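Local coordinates for protein positive phenol-degradative gene regulator (Ralstonia sp. E2, PDB 5FRY) that senses phenols through this N-terminal sensory domain and, as a DmpR-type enhancer-binding protein of the ATPase family, activates transcription of phenol-degradation genes, at residues Ile40-His43 / Thr44-Gly48; Gly48-Arg51 / Lys52-Asp56. All blocks are in the same frame, centred on the assembly; numbering follows the deposited sequence.

In the fold
Contacts 1 and 2 follow one another along the chain, with centres about 12 Å apart and Gly48 common to both. Contact 1 is the passage from strand 37-43 into helix 44-58; contact 2 is the middle and later part of that helix. Both touch the second subunit of the dimer. No residue of either contact lines the phenol pocket, and the side chain of Arg51 in contact 2 is about 14 Å from the bound 3,4-dimethylphenol. Contact 2 is nearer the zinc site, that same side chain being about 9 Å from the zinc ion, whereas the side chain of Thr44 in contact 1 is about 14 Å from it.

Contact 1. Residues Ile40-His43 / Thr44-Gly48; sequences ILLH and TAALG
Leu42 and Leu47 meet where strand 37-43 turns into helix 44-58, a strand-to-helix junction with His43 at the N-cap position. Their side chains cross at about a right angle, and the touching branch of Leu42 is CD2, 3.7 Å from CG of Leu47. That branch is brought there by CG lying anti to the backbone N (chi1 -175°), which directs the leucine along the chain towards the helix. The other branch of Leu42, CD1, reaches the methyl of Ala46 more loosely, CD1 to CB being 4.3 Å. Ala46 CB points back at the strand and comes within 3.3 Å of His43 O, beside the oxygen that its own amide approaches.

The imidazole of His43 leads away from the helix, into the dimer interface. Its NE2 is hydrogen-bonded to Asp78 of the second subunit, and ND1 makes a weak bond to Ser74 of that subunit. Residues Ile40 to His43 also pair in an antiparallel ladder with a strand of the second subunit, so the sheet continues across the dimer as the helix begins.

Two amides converge on the His43 carbonyl. Ala46 N makes only a weak bond (N-H...O 122°), whereas Leu47 N makes the straighter one (156°), 3.2 Å from His43 O.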
loop_
_atom_site.group_PDB
_atom_site.type_symbol
_atom_site.label_atom_id
_atom_site.label_comp_id
_atom_site.label_asym_id
_atom_site.label_seq_id
_atom_site.Cartn_x
_atom_site.Cartn_y
_atom_site.Cartn_z
ATOM N N ILE A 40 -0.451 -6.423 -0.393
ATOM C CA ILE A 40 -1.324 -6.074 0.725
ATOM C C ILE A 40 -2.393 -5.116 0.260
ATOM O O ILE A 40 -2.217 -4.423 -0.763
ATOM C CB ILE A 40 -0.589 -5.423 1.924
ATOM C CG1 ILE A 40 0.146 -4.149 1.505
ATOM C CG2 ILE A 40 0.388 -6.406 2.559
ATOM C CD1 ILE A 40 0.617 -3.375 2.704
ATOM N N LEU A 41 -3.507 -5.096 0.996
ATOM C CA LEU A 41 -4.509 -4.026 0.846
ATOM C C LEU A 41 -4.144 -2.912 1.797
ATOM O O LEU A 41 -4.036 -3.145 3.004
ATOM C CB LEU A 41 -5.920 -4.528 1.154
ATOM C CG LEU A 41 -6.591 -5.478 0.158
ATOM C CD1 LEU A 41 -7.689 -6.279 0.864
ATOM C CD2 LEU A 41 -7.142 -4.735 -1.041
ATOM N N LEU A 42 -3.972 -1.704 1.275
ATOM C CA LEU A 42 -3.540 -0.587 2.103
ATOM C C LEU A 42 -4.510 0.571 1.960
ATOM O O LEU A 42 -4.901 0.876 0.866
ATOM C CB LEU A 42 -2.122 -0.146 1.710
ATOM C CG LEU A 42 -1.499 0.946 2.570
ATOM C CD1 LEU A 42 -1.345 0.476 3.999
ATOM C CD2 LEU A 42 -0.130 1.329 1.983
ATOM N N HIS A 43 -4.908 1.189 3.076
ATOM C CA HIS A 43 -5.851 2.315 3.047
ATOM C C HIS A 43 -5.237 3.505 2.305
ATOM O O HIS A 43 -4.118 3.908 2.594
ATOM C CB HIS A 43 -6.223 2.721 4.472
ATOM C CG HIS A 43 -6.696 1.578 5.320
ATOM N ND1 HIS A 43 -5.845 0.603 5.790
ATOM C CD2 HIS A 43 -7.934 1.235 5.752
ATOM C CE1 HIS A 43 -6.529 -0.281 6.488
ATOM N NE2 HIS A 43 -7.802 0.079 6.477
ATOM N N THR A 44 -5.935 4.050 1.323
ATOM C CA THR A 44 -5.361 5.176 0.606
ATOM C C THR A 44 -5.105 6.318 1.577
ATOM O O THR A 44 -4.191 7.089 1.384
ATOM C CB THR A 44 -6.268 5.649 -0.523
ATOM O OG1 THR A 44 -7.503 6.124 0.036
ATOM C CG2 THR A 44 -6.552 4.502 -1.483
ATOM N N ALA A 45 -5.884 6.391 2.661
ATOM C CA ALA A 45 -5.702 7.462 3.634
ATOM C C ALA A 45 -4.435 7.259 4.460
ATOM O O ALA A 45 -3.806 8.225 4.909
ATOM C CB ALA A 45 -6.917 7.568 4.540
ATOM N N ALA A 46 -4.043 6.002 4.641
ATOM C CA ALA A 46 -2.762 5.698 5.264
ATOM C C ALA A 46 -1.595 6.130 4.360
ATOM O O ALA A 46 -0.571 6.637 4.829
ATOM C CB ALA A 46 -2.674 4.218 5.571
ATOM N N LEU A 47 -1.739 5.922 3.063
ATOM C CA LEU A 47 -0.688 6.337 2.145
ATOM C C LEU A 47 -0.601 7.865 2.124
ATOM O O LEU A 47 0.492 8.434 2.083
ATOM C CB LEU A 47 -0.935 5.790 0.742
ATOM C CG LEU A 47 0.024 4.671 0.314
ATOM C CD1 LEU A 47 -0.210 4.262 -1.124
ATOM C CD2 LEU A 47 1.468 5.071 0.534
ATOM N N GLY A 48 -1.759 8.518 2.147
ATOM C CA GLY A 48 -1.808 9.972 2.169
ATOM C C GLY A 48 -1.056 10.527 3.367
ATOM O O GLY A 48 -0.288 11.489 3.243
#

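Contact 2. Residues Gly48-Arg51 / Lys52-Asp56; sequences GALR and KELVD
Arg51, Leu50 and Lys52 carry most of this local contact, in which consecutive turns of helix 44-58 meet. Leu50 lies against Leu54 one turn on: CD1 of Leu50 is 3.9 Å from CG of Leu54, the two side chains crossing obliquely. CG of Leu50, anti to the backbone N (chi1 171°), carries the branched end along the helix. Leu54 also brings its CG to 3.3 Å from Leu50 O, beside the carbonyl that accepts its own amide.

CB and CG of Arg51 lie beside Lys52 N, the chain then extending away from the helix axis; CG is 4.3 Å from CG2 of Val55. Beyond that the chain bends at chi3 (-73°): NH2 forms a salt bridge with Glu135, and Trp152 and Phe67 make cation-pi contacts. NH1 adds weak hydrogen bonds to Val150 O and His139 ND1; with the carboxylate and the rings these probably offset the buried charge. Val150 and Trp152 flank the zinc ligand Cys151, whose side chain is about 7 Å away, so Arg51, not itself a ligand, ties helix 44-58 to both sides of it.

Lys52 packs with its CB, 3.4 Å from Ala49 O, while its ammonium end leads away. The i to i+4 hydrogen bonds are unbroken from Lys52 N to Val55 N, Leu54 N to Leu50 O being 2.9 Å.

Arg51 and Val55 pack on Phe143 and Lys52 on Met142 of helix 134-143; Leu54 packs on Ala63 and Leu66 of helix 60-84, and Val55 on Ala63. Leu54 meets Leu54 of the second subunit, Leu50 packs on Met70 of that subunit, and Glu53 OE2 is salt-bridged to NE of its Arg69, which places helix 44-58 between helices 60-84 and 134-143 of its own chain and the second subunit.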
loop_
_atom_site.group_PDB
_atom_site.type_symbol
_atom_site.label_atom_id
_atom_site.label_comp_id
_atom_site.label_asym_id
_atom_site.label_seq_id
_atom_site.Cartn_x
_atom_site.Cartn_y
_atom_site.Cartn_z
ATOM N N GLY A 48 -1.759 8.518 2.147
ATOM C CA GLY A 48 -1.808 9.972 2.169
ATOM C C GLY A 48 -1.056 10.527 3.367
ATOM O O GLY A 48 -0.288 11.489 3.243
ATOM N N ALA A 49 -1.272 9.914 4.527
ATOM C CA ALA A 49 -0.594 10.334 5.758
ATOM C C ALA A 49 0.925 10.311 5.579
ATOM O O ALA A 49 1.610 11.306 5.844
ATOM C CB ALA A 49 -1.005 9.449 6.926
ATOM N N LEU A 50 1.459 9.184 5.113
ATOM C CA LEU A 50 2.896 9.089 4.881
ATOM C C LEU A 50 3.370 10.097 3.833
ATOM O O LEU A 50 4.461 10.628 3.950
ATOM C CB LEU A 50 3.296 7.680 4.440
ATOM C CG LEU A 50 4.740 7.525 3.969
ATOM C CD1 LEU A 50 5.749 7.653 5.113
ATOM C CD2 LEU A 50 4.922 6.197 3.231
ATOM N N ARG A 51 2.546 10.352 2.823
ATOM C CA ARG A 51 2.894 11.315 1.774
ATOM C C ARG A 51 3.064 12.715 2.339
ATOM O O ARG A 51 3.978 13.448 1.962
ATOM C CB ARG A 51 1.831 11.362 0.679
ATOM C CG ARG A 51 2.086 12.505 -0.302
ATOM C CD ARG A 51 1.002 12.641 -1.336
ATOM N NE ARG A 51 1.092 11.561 -2.300
ATOM C CZ ARG A 51 1.148 11.718 -3.613
ATOM N NH1 ARG A 51 1.117 12.932 -4.170
ATOM N NH2 ARG A 51 1.227 10.640 -4.376
ATOM N N LYS A 52 2.147 13.076 3.230
ATOM C CA LYS A 52 2.176 14.360 3.903
ATOM C C LYS A 52 3.438 14.549 4.734
ATOM O O LYS A 52 4.082 15.596 4.668
ATOM C CB LYS A 52 0.952 14.507 4.793
ATOM C CG LYS A 52 0.958 15.800 5.570
ATOM C CD LYS A 52 -0.383 16.482 5.480
ATOM C CE LYS A 52 -0.392 17.762 6.291
ATOM N NZ LYS A 52 -1.776 18.057 6.771
ATOM N N GLU A 53 3.794 13.535 5.518
ATOM C CA GLU A 53 5.015 13.587 6.312
ATOM C C GLU A 53 6.271 13.641 5.449
ATOM O O GLU A 53 7.225 14.339 5.790
ATOM C CB GLU A 53 5.094 12.386 7.261
ATOM C CG GLU A 53 4.035 12.393 8.363
ATOM C CD GLU A 53 4.477 11.627 9.595
ATOM O OE1 GLU A 53 5.616 11.856 10.062
ATOM O OE2 GLU A 53 3.696 10.786 10.098
ATOM N N LEU A 54 6.283 12.908 4.338
ATOM C CA LEU A 54 7.447 12.922 3.462
ATOM C C LEU A 54 7.617 14.269 2.764
ATOM O O LEU A 54 8.741 14.720 2.563
ATOM C CB LEU A 54 7.370 11.800 2.421
ATOM C CG LEU A 54 7.608 10.396 2.967
ATOM C CD1 LEU A 54 7.672 9.412 1.831
ATOM C CD2 LEU A 54 8.875 10.324 3.814
ATOM N N VAL A 55 6.516 14.912 2.395
ATOM C CA VAL A 55 6.611 16.218 1.746
ATOM C C VAL A 55 7.075 17.250 2.762
ATOM O O VAL A 55 8.128 17.872 2.603
ATOM C CB VAL A 55 5.269 16.664 1.128
ATOM C CG1 VAL A 55 5.358 18.107 0.645
ATOM C CG2 VAL A 55 4.865 15.731 -0.011
ATOM N N ASP A 56 6.279 17.396 3.819
ATOM C CA ASP A 56 6.557 18.300 4.932
ATOM C C ASP A 56 7.991 18.243 5.457
ATOM O O ASP A 56 8.529 19.265 5.891
ATOM C CB ASP A 56 5.589 18.016 6.089
ATOM C CG ASP A 56 4.175 18.495 5.804
ATOM O OD1 ASP A 56 4.017 19.441 5.000
ATOM O OD2 ASP A 56 3.218 17.932 6.389
#